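Local coordinates for protein Dye-decolorizing peroxidase (Irpex lacteus, PDB 7D8M) that probably works as a heme b peroxidase of the dye-decolorizing (DyP) type, oxidising dyes and related substrates at the expense of hydrogen peroxide, at residues P308-H312 against I313-N317; R319-E322 against G323-L326; Q366-I369 against G370-F373. All blocks are in the same frame, centred on the assembly; numbering follows the deposited sequence.

Contact 1 (P308-H312 against I313-N317). With HEM (protoporphyrin IX containing Fe), chain B.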
loop_
_atom_site.group_PDB
_atom_site.type_symbol
_atom_site.label_atom_id
_atom_site.label_comp_id
_atom_site.label_asym_id
_atom_site.label_seq_id
_atom_site.Cartn_x
_atom_site.Cartn_y
_atom_site.Cartn_z
ATOM N N PRO A 308 15.977 -7.782 -12.152
ATOM C CA PRO A 308 15.226 -7.716 -13.409
ATOM C C PRO A 308 14.497 -6.388 -13.509
ATOM O O PRO A 308 14.098 -5.800 -12.504
ATOM C CB PRO A 308 14.249 -8.894 -13.312
ATOM C CG PRO A 308 14.757 -9.750 -12.183
ATOM C CD PRO A 308 15.475 -8.828 -11.252
ATOM N N PHE A 309 14.368 -5.893 -14.742
ATOM C CA PHE A 309 13.630 -4.659 -14.967
ATOM C C PHE A 309 12.196 -4.771 -14.485
ATOM O O PHE A 309 11.546 -3.749 -14.242
ATOM C CB PHE A 309 13.653 -4.310 -16.459
ATOM C CG PHE A 309 15.018 -3.945 -16.972
ATOM C CD1 PHE A 309 15.920 -3.269 -16.164
ATOM C CD2 PHE A 309 15.397 -4.273 -18.269
ATOM C CE1 PHE A 309 17.178 -2.924 -16.634
ATOM C CE2 PHE A 309 16.650 -3.929 -18.749
ATOM C CZ PHE A 309 17.542 -3.261 -17.933
ATOM N N THR A 310 11.697 -5.997 -14.342
ATOM C CA THR A 310 10.318 -6.274 -13.991
ATOM C C THR A 310 10.129 -6.674 -12.534
ATOM O O THR A 310 9.015 -7.048 -12.162
ATOM C CB THR A 310 9.793 -7.387 -14.891
ATOM O OG1 THR A 310 10.688 -8.496 -14.800
ATOM C CG2 THR A 310 9.747 -6.918 -16.332
ATOM N N ALA A 311 11.181 -6.662 -11.715
ATOM C CA ALA A 311 11.005 -6.938 -10.294
ATOM C C ALA A 311 9.992 -5.983 -9.697
ATOM O O ALA A 311 9.935 -4.806 -10.054
ATOM C CB ALA A 311 12.312 -6.794 -9.520
ATOM N N HIS A 312 9.223 -6.503 -8.739
ATOM C CA HIS A 312 8.123 -5.751 -8.156
ATOM C C HIS A 312 8.559 -4.358 -7.718
ATOM O O HIS A 312 7.982 -3.356 -8.151
ATOM C CB HIS A 312 7.550 -6.525 -6.974
ATOM C CG HIS A 312 6.436 -5.807 -6.286
ATOM N ND1 HIS A 312 5.411 -5.199 -6.981
ATOM C CD2 HIS A 312 6.189 -5.583 -4.975
ATOM C CE1 HIS A 312 4.569 -4.645 -6.125
ATOM N NE2 HIS A 312 5.021 -4.862 -4.905
ATOM N N ILE A 313 9.597 -4.273 -6.874
ATOM C CA ILE A 313 9.983 -2.970 -6.332
ATOM C C ILE A 313 10.571 -2.077 -7.414
ATOM O O ILE A 313 10.505 -0.847 -7.307
ATOM C CB ILE A 313 10.956 -3.112 -5.142
ATOM C CG1 ILE A 313 12.324 -3.646 -5.582
ATOM C CG2 ILE A 313 10.337 -3.960 -4.028
ATOM C CD1 ILE A 313 13.395 -3.466 -4.529
ATOM N N ARG A 314 11.156 -2.663 -8.467
ATOM C CA ARG A 314 11.705 -1.856 -9.548
ATOM C C ARG A 314 10.613 -1.390 -10.517
ATOM O O ARG A 314 10.770 -0.354 -11.175
ATOM C CB ARG A 314 12.803 -2.649 -10.277
ATOM C CG ARG A 314 13.624 -1.821 -11.277
ATOM C CD ARG A 314 14.811 -2.606 -11.894
ATOM N NE ARG A 314 15.664 -1.733 -12.706
ATOM C CZ ARG A 314 16.941 -1.977 -12.996
ATOM N NH1 ARG A 314 17.538 -3.077 -12.548
ATOM N NH2 ARG A 314 17.626 -1.116 -13.734
ATOM N N LYS A 315 9.505 -2.134 -10.616
ATOM C CA LYS A 315 8.350 -1.659 -11.374
ATOM C C LYS A 315 7.652 -0.504 -10.651
ATOM O O LYS A 315 7.314 0.514 -11.266
ATOM C CB LYS A 315 7.374 -2.815 -11.607
ATOM C CG LYS A 315 7.713 -3.718 -12.793
ATOM C CD LYS A 315 7.165 -3.139 -14.105
ATOM C CE LYS A 315 6.531 -4.219 -14.982
ATOM N NZ LYS A 315 6.046 -3.652 -16.280
ATOM N N THR A 316 7.433 -0.640 -9.343
ATOM C CA THR A 316 6.629 0.344 -8.612
ATOM C C THR A 316 7.431 1.544 -8.129
ATOM O O THR A 316 6.836 2.567 -7.771
ATOM C CB THR A 316 5.954 -0.293 -7.399
ATOM O OG1 THR A 316 6.961 -0.828 -6.526
ATOM C CG2 THR A 316 5.004 -1.390 -7.838
ATOM N N ASN A 317 8.756 1.434 -8.086
ATOM C CA ASN A 317 9.636 2.571 -7.814
ATOM C C ASN A 317 10.841 2.413 -8.722
ATOM O O ASN A 317 11.874 1.857 -8.325
ATOM C CB ASN A 317 10.046 2.638 -6.340
ATOM C CG ASN A 317 11.007 3.795 -6.046
ATOM O OD1 ASN A 317 11.329 4.593 -6.931
ATOM N ND2 ASN A 317 11.462 3.886 -4.794
HETATM C CHA HEM B . 7.434 -2.895 -1.979
HETATM C CHB HEM B . 4.964 -7.016 -1.314
HETATM C CHC HEM B . 1.035 -4.937 -3.277
HETATM C CHD HEM B . 3.654 -1.008 -4.388
HETATM C C1A HEM B . 7.113 -4.181 -1.605
HETATM C C2A HEM B . 7.974 -5.106 -0.892
HETATM C C3A HEM B . 7.278 -6.242 -0.699
HETATM C C4A HEM B . 5.965 -6.069 -1.282
HETATM C CMA HEM B . 7.743 -7.528 0.007
HETATM C CAA HEM B . 9.426 -4.794 -0.441
HETATM C CBA HEM B . 9.423 -4.161 0.950
HETATM C CGA HEM B . 9.603 -2.657 0.878
HETATM O O1A HEM B . 10.360 -2.179 0.000
HETATM O O2A HEM B . 9.007 -1.930 1.721
HETATM C C1B HEM B . 3.682 -6.790 -1.754
HETATM C C2B HEM B . 2.584 -7.719 -1.621
HETATM C C3B HEM B . 1.500 -7.145 -2.176
HETATM C C4B HEM B . 1.880 -5.836 -2.657
HETATM C CMB HEM B . 2.726 -9.129 -0.976
HETATM C CAB HEM B . 0.050 -7.677 -2.290
HETATM C CBB HEM B . -0.437 -8.660 -1.525
HETATM C C1C HEM B . 1.404 -3.717 -3.820
HETATM C C2C HEM B . 0.577 -2.841 -4.632
HETATM C C3C HEM B . 1.305 -1.746 -4.934
HETATM C C4C HEM B . 2.617 -1.915 -4.338
HETATM C CMC HEM B . -0.889 -3.164 -5.013
HETATM C CAC HEM B . 0.928 -0.506 -5.787
HETATM C CBC HEM B . -0.029 -0.528 -6.731
HETATM C C1D HEM B . 4.858 -1.127 -3.728
HETATM C C2D HEM B . 5.855 -0.087 -3.534
HETATM C C3D HEM B . 6.892 -0.610 -2.878
HETATM C C4D HEM B . 6.598 -2.007 -2.623
HETATM C CMD HEM B . 5.766 1.374 -4.006
HETATM C CAD HEM B . 8.179 0.137 -2.474
HETATM C CBD HEM B . 9.181 0.034 -3.628
HETATM C CGD HEM B . 10.436 0.834 -3.354
HETATM O O1D HEM B . 11.543 0.334 -3.685
HETATM O O2D HEM B . 10.341 1.964 -2.797
HETATM N NA HEM B . 5.906 -4.803 -1.832
HETATM N NB HEM B . 3.224 -5.644 -2.391
HETATM N NC HEM B . 2.635 -3.123 -3.674
HETATM N ND HEM B . 5.335 -2.288 -3.142
HETATM FE FE HEM B . 4.301 -4.036 -2.908
HETATM O O HOH W 1 11.385 -0.769 -13.742
#

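Contact 2 (R319-E322 against G323-L326). With HEM (protoporphyrin IX containing Fe), chain B.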
loop_
_atom_site.group_PDB
_atom_site.type_symbol
_atom_site.label_atom_id
_atom_site.label_comp_id
_atom_site.label_asym_id
_atom_site.label_seq_id
_atom_site.Cartn_x
_atom_site.Cartn_y
_atom_site.Cartn_z
ATOM N N ARG A 319 13.685 3.569 -9.543
ATOM C CA ARG A 319 14.663 4.531 -9.046
ATOM C C ARG A 319 15.635 4.967 -10.135
ATOM O O ARG A 319 16.086 6.118 -10.136
ATOM C CB ARG A 319 15.443 3.934 -7.867
ATOM C CG ARG A 319 14.585 3.417 -6.730
ATOM C CD ARG A 319 15.406 2.620 -5.734
ATOM N NE ARG A 319 14.553 2.071 -4.682
ATOM C CZ ARG A 319 14.944 1.846 -3.432
ATOM N NH1 ARG A 319 16.191 2.114 -3.063
ATOM N NH2 ARG A 319 14.081 1.344 -2.551
ATOM N N ASP A 320 15.967 4.071 -11.068
ATOM C CA ASP A 320 16.980 4.403 -12.064
ATOM C C ASP A 320 16.436 5.377 -13.105
ATOM O O ASP A 320 17.142 6.297 -13.531
ATOM C CB ASP A 320 17.512 3.125 -12.723
ATOM C CG ASP A 320 16.425 2.303 -13.387
ATOM O OD1 ASP A 320 15.251 2.356 -12.935
ATOM O OD2 ASP A 320 16.747 1.587 -14.361
ATOM N N LEU A 321 15.176 5.208 -13.509
ATOM C CA LEU A 321 14.572 6.153 -14.443
ATOM C C LEU A 321 14.497 7.546 -13.833
ATOM O O LEU A 321 14.865 8.537 -14.477
ATOM C CB LEU A 321 13.179 5.675 -14.854
ATOM C CG LEU A 321 12.984 4.300 -15.490
ATOM C CD1 LEU A 321 11.686 4.307 -16.262
ATOM C CD2 LEU A 321 14.155 3.873 -16.401
ATOM N N GLU A 322 14.030 7.636 -12.582
ATOM C CA GLU A 322 13.955 8.928 -11.898
ATOM C C GLU A 322 15.347 9.502 -11.688
ATOM O O GLU A 322 15.569 10.702 -11.898
ATOM C CB GLU A 322 13.230 8.777 -10.557
ATOM C CG GLU A 322 13.002 10.104 -9.792
ATOM C CD GLU A 322 12.270 9.931 -8.459
ATOM O OE1 GLU A 322 11.670 8.861 -8.213
ATOM O OE2 GLU A 322 12.287 10.883 -7.648
ATOM N N GLY A 323 16.299 8.651 -11.296
ATOM C CA GLY A 323 17.639 9.124 -11.024
ATOM C C GLY A 323 18.331 9.641 -12.264
ATOM O O GLY A 323 19.214 10.495 -12.171
ATOM N N GLN A 324 17.938 9.138 -13.434
ATOM C CA GLN A 324 18.381 9.672 -14.716
ATOM C C GLN A 324 17.665 10.961 -15.094
ATOM O O GLN A 324 17.969 11.527 -16.153
ATOM C CB GLN A 324 18.169 8.644 -15.826
ATOM C CG GLN A 324 19.212 7.537 -15.883
ATOM C CD GLN A 324 18.808 6.431 -16.831
ATOM O OE1 GLN A 324 17.963 5.593 -16.502
ATOM N NE2 GLN A 324 19.400 6.423 -18.019
ATOM N N GLY A 325 16.733 11.435 -14.264
ATOM C CA GLY A 325 16.018 12.669 -14.525
ATOM C C GLY A 325 14.920 12.576 -15.559
ATOM O O GLY A 325 14.436 13.615 -16.019
ATOM N N LEU A 326 14.508 11.370 -15.950
ATOM C CA LEU A 326 13.421 11.257 -16.913
ATOM C C LEU A 326 12.091 11.725 -16.333
ATOM O O LEU A 326 11.191 12.098 -17.091
ATOM C CB LEU A 326 13.313 9.819 -17.408
ATOM C CG LEU A 326 14.598 9.286 -18.068
ATOM C CD1 LEU A 326 14.490 7.782 -18.288
ATOM C CD2 LEU A 326 14.869 9.996 -19.394
HETATM C CHA HEM B . 7.434 -2.895 -1.979
HETATM C CHB HEM B . 4.964 -7.016 -1.314
HETATM C CHC HEM B . 1.035 -4.937 -3.277
HETATM C CHD HEM B . 3.654 -1.008 -4.388
HETATM C C1A HEM B . 7.113 -4.181 -1.605
HETATM C C2A HEM B . 7.974 -5.106 -0.892
HETATM C C3A HEM B . 7.278 -6.242 -0.699
HETATM C C4A HEM B . 5.965 -6.069 -1.282
HETATM C CMA HEM B . 7.743 -7.528 0.007
HETATM C CAA HEM B . 9.426 -4.794 -0.441
HETATM C CBA HEM B . 9.423 -4.161 0.950
HETATM C CGA HEM B . 9.603 -2.657 0.878
HETATM O O1A HEM B . 10.360 -2.179 0.000
HETATM O O2A HEM B . 9.007 -1.930 1.721
HETATM C C1B HEM B . 3.682 -6.790 -1.754
HETATM C C2B HEM B . 2.584 -7.719 -1.621
HETATM C C3B HEM B . 1.500 -7.145 -2.176
HETATM C C4B HEM B . 1.880 -5.836 -2.657
HETATM C CMB HEM B . 2.726 -9.129 -0.976
HETATM C CAB HEM B . 0.050 -7.677 -2.290
HETATM C CBB HEM B . -0.437 -8.660 -1.525
HETATM C C1C HEM B . 1.404 -3.717 -3.820
HETATM C C2C HEM B . 0.577 -2.841 -4.632
HETATM C C3C HEM B . 1.305 -1.746 -4.934
HETATM C C4C HEM B . 2.617 -1.915 -4.338
HETATM C CMC HEM B . -0.889 -3.164 -5.013
HETATM C CAC HEM B . 0.928 -0.506 -5.787
HETATM C CBC HEM B . -0.029 -0.528 -6.731
HETATM C C1D HEM B . 4.858 -1.127 -3.728
HETATM C C2D HEM B . 5.855 -0.087 -3.534
HETATM C C3D HEM B . 6.892 -0.610 -2.878
HETATM C C4D HEM B . 6.598 -2.007 -2.623
HETATM C CMD HEM B . 5.766 1.374 -4.006
HETATM C CAD HEM B . 8.179 0.137 -2.474
HETATM C CBD HEM B . 9.181 0.034 -3.628
HETATM C CGD HEM B . 10.436 0.834 -3.354
HETATM O O1D HEM B . 11.543 0.334 -3.685
HETATM O O2D HEM B . 10.341 1.964 -2.797
HETATM N NA HEM B . 5.906 -4.803 -1.832
HETATM N NB HEM B . 3.224 -5.644 -2.391
HETATM N NC HEM B . 2.635 -3.123 -3.674
HETATM N ND HEM B . 5.335 -2.288 -3.142
HETATM FE FE HEM B . 4.301 -4.036 -2.908
#

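Contact 3 (Q366-I369 against G370-F373). With HEM (protoporphyrin IX containing Fe), chain B.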
loop_
_atom_site.group_PDB
_atom_site.type_symbol
_atom_site.label_atom_id
_atom_site.label_comp_id
_atom_site.label_asym_id
_atom_site.label_seq_id
_atom_site.Cartn_x
_atom_site.Cartn_y
_atom_site.Cartn_z
ATOM N N GLN A 366 -1.322 9.197 -0.824
ATOM C CA GLN A 366 -0.738 10.083 -1.829
ATOM C C GLN A 366 -1.694 11.244 -2.055
ATOM O O GLN A 366 -2.903 11.123 -1.842
ATOM C CB GLN A 366 -0.477 9.361 -3.163
ATOM C CG GLN A 366 -1.739 8.760 -3.788
ATOM C CD GLN A 366 -2.040 7.353 -3.287
ATOM O OE1 GLN A 366 -1.382 6.389 -3.675
ATOM N NE2 GLN A 366 -3.044 7.230 -2.422
ATOM N N SER A 367 -1.140 12.363 -2.529
ATOM C CA SER A 367 -1.965 13.530 -2.817
ATOM C C SER A 367 -2.765 13.378 -4.104
ATOM O O SER A 367 -3.787 14.054 -4.265
ATOM C CB SER A 367 -1.094 14.787 -2.891
ATOM O OG SER A 367 -0.323 14.816 -4.092
ATOM N N VAL A 368 -2.328 12.521 -5.023
ATOM C CA VAL A 368 -3.031 12.279 -6.282
ATOM C C VAL A 368 -3.092 10.775 -6.485
ATOM O O VAL A 368 -2.056 10.133 -6.703
ATOM C CB VAL A 368 -2.350 12.968 -7.475
ATOM C CG1 VAL A 368 -3.108 12.681 -8.783
ATOM C CG2 VAL A 368 -2.245 14.466 -7.232
ATOM N N ILE A 369 -4.300 10.207 -6.406
ATOM C CA ILE A 369 -4.458 8.766 -6.604
ATOM C C ILE A 369 -3.831 8.336 -7.922
ATOM O O ILE A 369 -3.119 7.328 -7.988
ATOM C CB ILE A 369 -5.945 8.380 -6.531
ATOM C CG1 ILE A 369 -6.491 8.671 -5.133
ATOM C CG2 ILE A 369 -6.161 6.907 -6.838
ATOM C CD1 ILE A 369 -7.930 8.234 -4.953
ATOM N N GLY A 370 -4.077 9.103 -8.987
ATOM C CA GLY A 370 -3.604 8.750 -10.310
ATOM C C GLY A 370 -2.096 8.726 -10.442
ATOM O O GLY A 370 -1.587 8.082 -11.361
ATOM N N ASN A 371 -1.375 9.418 -9.548
ATOM C CA ASN A 371 0.085 9.465 -9.566
ATOM C C ASN A 371 0.741 8.460 -8.634
ATOM O O ASN A 371 1.929 8.167 -8.806
ATOM C CB ASN A 371 0.590 10.858 -9.182
ATOM C CG ASN A 371 0.302 11.898 -10.241
ATOM O OD1 ASN A 371 -0.101 11.577 -11.365
ATOM N ND2 ASN A 371 0.505 13.161 -9.882
ATOM N N GLY A 372 0.018 7.945 -7.651
ATOM C CA GLY A 372 0.596 6.982 -6.734
ATOM C C GLY A 372 0.130 5.572 -7.025
ATOM O O GLY A 372 0.538 4.975 -8.029
ATOM N N PHE A 373 -0.752 5.050 -6.168
ATOM C CA PHE A 373 -1.254 3.689 -6.331
ATOM C C PHE A 373 -1.638 3.393 -7.775
ATOM O O PHE A 373 -1.219 2.381 -8.353
ATOM C CB PHE A 373 -2.469 3.459 -5.438
ATOM C CG PHE A 373 -3.316 2.317 -5.901
ATOM C CD1 PHE A 373 -2.925 1.003 -5.653
ATOM C CD2 PHE A 373 -4.478 2.542 -6.632
ATOM C CE1 PHE A 373 -3.692 -0.055 -6.100
ATOM C CE2 PHE A 373 -5.240 1.481 -7.078
ATOM C CZ PHE A 373 -4.852 0.188 -6.813
HETATM C CHA HEM B . 7.434 -2.895 -1.979
HETATM C CHB HEM B . 4.964 -7.016 -1.314
HETATM C CHC HEM B . 1.035 -4.937 -3.277
HETATM C CHD HEM B . 3.654 -1.008 -4.388
HETATM C C1A HEM B . 7.113 -4.181 -1.605
HETATM C C2A HEM B . 7.974 -5.106 -0.892
HETATM C C3A HEM B . 7.278 -6.242 -0.699
HETATM C C4A HEM B . 5.965 -6.069 -1.282
HETATM C CMA HEM B . 7.743 -7.528 0.007
HETATM C CAA HEM B . 9.426 -4.794 -0.441
HETATM C CBA HEM B . 9.423 -4.161 0.950
HETATM C CGA HEM B . 9.603 -2.657 0.878
HETATM O O1A HEM B . 10.360 -2.179 0.000
HETATM O O2A HEM B . 9.007 -1.930 1.721
HETATM C C1B HEM B . 3.682 -6.790 -1.754
HETATM C C2B HEM B . 2.584 -7.719 -1.621
HETATM C C3B HEM B . 1.500 -7.145 -2.176
HETATM C C4B HEM B . 1.880 -5.836 -2.657
HETATM C CMB HEM B . 2.726 -9.129 -0.976
HETATM C CAB HEM B . 0.050 -7.677 -2.290
HETATM C CBB HEM B . -0.437 -8.660 -1.525
HETATM C C1C HEM B . 1.404 -3.717 -3.820
HETATM C C2C HEM B . 0.577 -2.841 -4.632
HETATM C C3C HEM B . 1.305 -1.746 -4.934
HETATM C C4C HEM B . 2.617 -1.915 -4.338
HETATM C CMC HEM B . -0.889 -3.164 -5.013
HETATM C CAC HEM B . 0.928 -0.506 -5.787
HETATM C CBC HEM B . -0.029 -0.528 -6.731
HETATM C C1D HEM B . 4.858 -1.127 -3.728
HETATM C C2D HEM B . 5.855 -0.087 -3.534
HETATM C C3D HEM B . 6.892 -0.610 -2.878
HETATM C C4D HEM B . 6.598 -2.007 -2.623
HETATM C CMD HEM B . 5.766 1.374 -4.006
HETATM C CAD HEM B . 8.179 0.137 -2.474
HETATM C CBD HEM B . 9.181 0.034 -3.628
HETATM C CGD HEM B . 10.436 0.834 -3.354
HETATM O O1D HEM B . 11.543 0.334 -3.685
HETATM O O2D HEM B . 10.341 1.964 -2.797
HETATM N NA HEM B . 5.906 -4.803 -1.832
HETATM N NB HEM B . 3.224 -5.644 -2.391
HETATM N NC HEM B . 2.635 -3.123 -3.674
HETATM N ND HEM B . 5.335 -2.288 -3.142
HETATM FE FE HEM B . 4.301 -4.036 -2.908
#

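Contact 1 (P308-H312 against I313-N317)
The ring of Phe-309 and the guanidinium of Arg-314 stand almost upright on each other, planes 87° apart: the ring offers its edge, and CD1 sits over the centre of one guanidinium face, with Phe-309 CD1 3.6 Å from Arg-314 CZ. Arg-314 gets there with CG anti to the backbone N (chi1 -170°) and an extended chain, which brings its CD to 3.3 Å from Pro-308 O. Beyond the ring, NH2 pairs with Asp-320, and Tyr-293 gives the guanidinium a cation-pi partner.

The other flat group is the imidazole of His-312, the axial heme ligand, whose NE2 lies 2.3 Å from the iron. Heme C4A lies at the imidazole edge, in its plane, and Thr-316 CG2 comes in obliquely, 3.7 Å from His-312 CE1. ND1 is hydrogen-bonded to Asp-399, which fixes the rotation of the ring. Thr-316 also grips the carbonyl of His-312 twice, through its N at 3.0 Å and through OG1 at 3.2 Å. One residue on, Asn-317 ND2 sends a nearly straight bond (172°) of 3.0 Å to O2D of a heme propionate.

Ala-311 is the N-cap of this short helix. The backbones of His-312 and Ile-313 are hydrogen-bonded to those of Met-260 and Phe-261, respectively, so the first turn of helix 312-316 is tied to the end of helix 249-261 while its His-312 faces the proximal side of the heme.

Contact 2 (R319-E322 against G323-L326)
Gly-325 takes a positive phi of 77° and folds the chain back over the last turn of helix 319-323, so that the helix ends in a Schellman motif. Two backbone bonds define it: Leu-326 N reaches Leu-321 O at 3.2 Å, and inside that loop Gly-325 N meets Glu-322 O at 2.7 Å, approaching from above the carbonyl plane. The backbone conformation at Gly-325 itself favours glycine. As is usual for the motif, an apolar pair bridges the reversal, Leu-326 CD1 resting 4.2 Å from Leu-321 CB.

Ahead of the cap the helix keeps its ordinary spacing. Gly-323 N donates a hydrogen bond to Arg-319 O and Gln-324 N donates one to Asp-320 O, while Gln-324 CB lies 3.4 Å from Asp-320 O. Gly-323 sits so near Arg-319 O that a beta carbon would be tight there. Among the polar ends, Asp-320 OD2 also has a salt bridge to Lys-390, and Glu-322 OE1 is hydrogen-bonded to His-332.

At the opposite end of the segment, Arg-319 reaches away from the cap to the heme. Its CG is anti to the carbonyl carbon (chi1 -54°) and the chain runs out extended, with Asn-289, the Phe-291 carbonyl and the Phe-291 ring holding the guanidinium. A methionine in its place would probably leave the heme propionate oxygen O1D without this charged donor and Asn-289 without its partner. The propionate meets the guanidinium at its edge, its carboxyl carbon in the guanidinium plane, and Arg-319 NH2 donates to HEM O1D over 3.0 Å at 164°.

Contact 3 (Q366-I369 against G370-F373)
A short loop carries the chain from strand 359-366, a member of a four-stranded antiparallel sheet of the ferredoxin-like kind found in DyP peroxidases, into helix 373-381, and Gln-366 at its start reaches across to Phe-373 at its finish. Phe-373 N donates to Gln-366 OE1 at 2.9 Å, nearly straight at 165°, though tilted from the plane of the amide carbonyl. The side chain manages this by placing CG between the backbone N and the carbonyl carbon (chi1 59°) and bending at chi2, which carries OE1 across to the N-H of Phe-373. Its NE2 is bonded to the Glu-364 carbonyl, so both ends of the amide are used and the group is held against flipping.

Gly-372, at the N-cap position, lies beside the oxygen end of that amide, its CA 3.7 Å from Gln-366 OE1. A beta carbon there would collide with Gln-366 OE1, which is consistent with glycine at this position. Backbone hydrogen bonds close the loop. Val-368 O accepts from Asn-371 N at 3.0 Å, above the carbonyl plane, and from Gly-372 N at 3.2 Å, nearly in line with the C=O. The Gly-372 N-H is shared, its second acceptor being Ile-369 O, also at 3.2 Å. The Asn-371 amide passes obliquely across the Val-368 side chain, ND2 coming to 3.7 Å from Val-368 CB.

Phe-373 brings the loop to the heme, its CD1 3.4 Å from CBC of a vinyl group, which approaches the ring obliquely. Around it, Phe-373 packs on Val-220 and Arg-222 of strand 217-226, on Phe-362 and Glu-364 of strand 359-366, and on Tyr-435 of strand 428-438, while Ile-369 packs on Phe-218 and Tyr-435.

Overall arrangement
All three contacts border the same heme, each by different chemistry. Contact 1 is wholly buried and supplies the metal ligand; contact 2 is partly buried, its helix end facing outward while one arginine reaches inward to a propionate; contact 3 is also partly buried and brings only an aromatic ring to a vinyl group. Contacts 1 and 2 sit on consecutive helices, 312-316 and 319-323, and are joined directly by the Arg-314 to Asp-320 salt bridge. Both reach the same propionate, through Asn-317 and Arg-319. Contact 3 follows the sheet, in the loop between strand 359-366 and helix 373-381, touches neither of the others, and its centre lies about 18 Å from that of contact 1.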